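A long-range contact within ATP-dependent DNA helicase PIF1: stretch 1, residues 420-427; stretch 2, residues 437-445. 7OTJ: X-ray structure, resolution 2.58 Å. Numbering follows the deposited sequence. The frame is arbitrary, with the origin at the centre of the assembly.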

# COMPACT_ATOMS: atom_id res chain seq x y z
N VAL A 420 -5.18 -5.43 -23.88
CA VAL A 420 -5.91 -6.68 -23.71
C VAL A 420 -5.30 -7.43 -22.54
O VAL A 420 -4.13 -7.83 -22.58
CB VAL A 420 -5.88 -7.52 -25.00
CG1 VAL A 420 -4.49 -7.48 -25.64
CG2 VAL A 420 -6.31 -8.95 -24.71
N VAL A 421 -6.09 -7.65 -21.49
CA VAL A 421 -5.59 -8.18 -20.22
C VAL A 421 -5.65 -9.70 -20.28
O VAL A 421 -6.73 -10.29 -20.29
CB VAL A 421 -6.39 -7.64 -19.03
CG1 VAL A 421 -5.86 -8.21 -17.73
CG2 VAL A 421 -6.36 -6.13 -19.01
N GLU A 422 -4.48 -10.34 -20.29
CA GLU A 422 -4.36 -11.79 -20.31
C GLU A 422 -4.32 -12.35 -18.89
O GLU A 422 -4.02 -11.63 -17.93
CB GLU A 422 -3.10 -12.20 -21.07
CG GLU A 422 -3.14 -11.88 -22.55
CD GLU A 422 -1.95 -12.43 -23.30
OE1 GLU A 422 -0.80 -12.11 -22.93
OE2 GLU A 422 -2.15 -13.20 -24.27
N PRO A 423 -4.65 -13.63 -18.71
CA PRO A 423 -4.55 -14.22 -17.37
C PRO A 423 -3.10 -14.39 -16.92
O PRO A 423 -2.20 -14.58 -17.74
CB PRO A 423 -5.25 -15.58 -17.52
CG PRO A 423 -5.12 -15.91 -18.96
CD PRO A 423 -5.20 -14.59 -19.68
N GLU A 424 -2.91 -14.34 -15.61
CA GLU A 424 -1.59 -14.45 -14.99
C GLU A 424 -1.63 -15.54 -13.93
O GLU A 424 -2.71 -15.98 -13.50
CB GLU A 424 -1.16 -13.13 -14.35
CG GLU A 424 -0.85 -12.04 -15.35
CD GLU A 424 0.28 -12.43 -16.28
OE1 GLU A 424 0.09 -12.34 -17.51
OE2 GLU A 424 1.35 -12.83 -15.77
N GLN A 425 -0.45 -15.98 -13.50
CA GLN A 425 -0.33 -17.02 -12.49
C GLN A 425 0.32 -16.47 -11.23
O GLN A 425 1.36 -15.81 -11.29
CB GLN A 425 0.48 -18.21 -13.02
CG GLN A 425 0.58 -19.36 -12.02
CD GLN A 425 1.58 -20.43 -12.43
OE1 GLN A 425 2.51 -20.17 -13.19
NE2 GLN A 425 1.39 -21.64 -11.92
N TRP A 426 -0.31 -16.75 -10.08
CA TRP A 426 0.27 -16.49 -8.77
C TRP A 426 0.57 -17.83 -8.12
O TRP A 426 -0.26 -18.74 -8.13
CB TRP A 426 -0.69 -15.68 -7.89
CG TRP A 426 -0.90 -14.26 -8.35
CD1 TRP A 426 -0.30 -13.13 -7.87
CD2 TRP A 426 -1.79 -13.82 -9.39
NE1 TRP A 426 -0.76 -12.02 -8.53
CE2 TRP A 426 -1.67 -12.42 -9.47
CE3 TRP A 426 -2.67 -14.48 -10.25
CZ2 TRP A 426 -2.40 -11.66 -10.39
CZ3 TRP A 426 -3.40 -13.72 -11.16
CH2 TRP A 426 -3.26 -12.33 -11.22
N THR A 427 1.77 -17.96 -7.55
CA THR A 427 2.24 -19.22 -7.01
C THR A 427 2.74 -19.03 -5.59
O THR A 427 3.40 -18.03 -5.29
CB THR A 427 3.37 -19.82 -7.86
OG1 THR A 427 4.47 -18.90 -7.90
CG2 THR A 427 2.89 -20.10 -9.28
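Stretch 2 437-445: VSRIQFPLI

Stretch 2 runs back along stretch 1 as its antiparallel neighbour in a β-sheet, then passes through Phe442 and Pro443, which pack against the loop residues Val421 to Pro423. Strand 437-441 lies beside strand 424-427 with an axis separation of 4.8 Å at closest approach and an angle of 157° between the N-to-C directions. Backbone torsions are extended through both strands; Pro443, with phi/psi of -79/63°, breaks the extended run before strand 444-445 begins. Together the two stretches bury 693 Å².

Backbone pairing fixes the register. Glu424 faces Gln441 in a hydrogen-bonded pair, Glu424 N to Gln441 O at 2.8 Å and Gln441 N to Glu424 O at 3.0 Å. Two residues along, Trp426 and Arg439 repeat the pattern, with Trp426 N to Arg439 O at 2.9 Å and Arg439 N to Trp426 O at 3.0 Å. All four bonds are close to linear, with angles of 160-174° at the hydrogen. Between and beyond them come the non-hydrogen-bonded pairs, Gln425 with Ile440 (CA to CA 4.5 Å) and Thr427 with Ser438 (CA to CA 4.6 Å). Here CA-H...O contacts fill in: Ile440 CA to Glu424 O is 3.3 Å, and Thr427 CA to Val437 O is 3.2 Å.

Side chains alternate between the two faces of the sheet. Gln425, Thr427, Ser438 and Ile440 share one; Glu424, Trp426, Arg439 and Gln441 share the other, where the ends of Glu424 and Arg439 lead away from the opposing stretch. The Trp426 indole (chi1 -68°, m) instead reaches along stretch 2, past Gln441 to Pro443. Its CZ3 lies 3.1 Å from Gln441 O, which meets the ring at its edge, and its CH2 packs 3.7 Å from Pro443 CB. A second carbonyl, Val421 O, meets the edge of the Phe442 ring 3.1 Å from Phe442 CD1; the CA-to-CB bond of Phe442 points away from stretch 1, but its ring comes nearer.

Apolar packing extends the contact past the paired residues, through Val421 and Pro423. Pro423 CD lies 3.5 Å from Phe442 CE1, while Pro423 CB sits over one face of the Phe442 ring and also approaches Ile440 CG2 at 4.0 Å. Val421 is buried, its CA-to-CB bond points toward stretch 2, and its CG1 lies 3.6 Å from Pro443 CD and 3.9 Å from Leu444 CD1.

Within stretch 2, two hydrogen bonds brace the turn: Phe442 N to Gln441 OE1 at 3.1 Å, and Leu444 N to Phe442 O at 2.8 Å.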

# COMPACT_ATOMS: atom_id res chain seq x y z
N VAL A 437 1.15 -24.10 -4.50
CA VAL A 437 -0.21 -23.68 -4.80
C VAL A 437 -0.16 -22.76 -6.01
O VAL A 437 0.76 -21.95 -6.14
CB VAL A 437 -0.87 -22.96 -3.60
CG1 VAL A 437 -2.21 -22.41 -3.99
CG2 VAL A 437 -1.03 -23.91 -2.43
N SER A 438 -1.12 -22.92 -6.93
CA SER A 438 -1.20 -22.10 -8.12
C SER A 438 -2.62 -21.57 -8.32
O SER A 438 -3.59 -22.32 -8.18
CB SER A 438 -0.77 -22.89 -9.36
OG SER A 438 -0.83 -22.10 -10.52
N ARG A 439 -2.73 -20.29 -8.67
CA ARG A 439 -4.00 -19.70 -9.07
C ARG A 439 -3.79 -18.91 -10.36
O ARG A 439 -2.91 -18.05 -10.42
CB ARG A 439 -4.59 -18.77 -8.00
CG ARG A 439 -5.72 -17.90 -8.55
CD ARG A 439 -6.47 -17.15 -7.47
NE ARG A 439 -7.29 -18.04 -6.67
CZ ARG A 439 -7.90 -17.69 -5.54
NH1 ARG A 439 -7.83 -16.45 -5.08
NH2 ARG A 439 -8.58 -18.61 -4.86
N ILE A 440 -4.61 -19.20 -11.36
CA ILE A 440 -4.56 -18.51 -12.64
C ILE A 440 -5.82 -17.67 -12.74
O ILE A 440 -6.94 -18.19 -12.63
CB ILE A 440 -4.44 -19.50 -13.81
CG1 ILE A 440 -3.15 -20.32 -13.68
CG2 ILE A 440 -4.47 -18.75 -15.14
CD1 ILE A 440 -2.95 -21.35 -14.76
N GLN A 441 -5.64 -16.37 -12.94
CA GLN A 441 -6.74 -15.42 -13.00
C GLN A 441 -6.24 -14.19 -13.73
O GLN A 441 -5.04 -13.92 -13.78
CB GLN A 441 -7.24 -15.06 -11.60
CG GLN A 441 -8.40 -14.07 -11.54
CD GLN A 441 -9.68 -14.63 -12.12
OE1 GLN A 441 -9.87 -14.67 -13.33
NE2 GLN A 441 -10.57 -15.08 -11.24
N PHE A 442 -7.17 -13.44 -14.30
CA PHE A 442 -6.83 -12.14 -14.84
C PHE A 442 -6.40 -11.21 -13.70
O PHE A 442 -7.01 -11.24 -12.62
CB PHE A 442 -8.01 -11.53 -15.59
CG PHE A 442 -8.44 -12.35 -16.77
CD1 PHE A 442 -7.88 -12.14 -18.02
CD2 PHE A 442 -9.40 -13.34 -16.63
CE1 PHE A 442 -8.26 -12.90 -19.10
CE2 PHE A 442 -9.79 -14.10 -17.71
CZ PHE A 442 -9.22 -13.88 -18.95
N PRO A 443 -5.37 -10.41 -13.89
CA PRO A 443 -4.86 -9.55 -12.80
C PRO A 443 -5.71 -8.30 -12.61
O PRO A 443 -5.23 -7.17 -12.74
CB PRO A 443 -3.44 -9.23 -13.27
CG PRO A 443 -3.56 -9.22 -14.75
CD PRO A 443 -4.53 -10.31 -15.10
N LEU A 444 -6.98 -8.49 -12.24
CA LEU A 444 -7.90 -7.38 -12.10
C LEU A 444 -8.80 -7.60 -10.89
O LEU A 444 -9.15 -8.74 -10.56
CB LEU A 444 -8.77 -7.21 -13.35
CG LEU A 444 -8.08 -6.92 -14.69
CD1 LEU A 444 -9.09 -6.99 -15.83
CD2 LEU A 444 -7.39 -5.57 -14.66
N ILE A 445 -9.13 -6.50 -10.22
CA ILE A 445 -10.15 -6.46 -9.17
C ILE A 445 -11.03 -5.25 -9.44
O ILE A 445 -10.57 -4.23 -9.94
CB ILE A 445 -9.54 -6.39 -7.75
CG1 ILE A 445 -8.62 -5.19 -7.63
CG2 ILE A 445 -8.81 -7.69 -7.41
CD1 ILE A 445 -8.13 -4.96 -6.23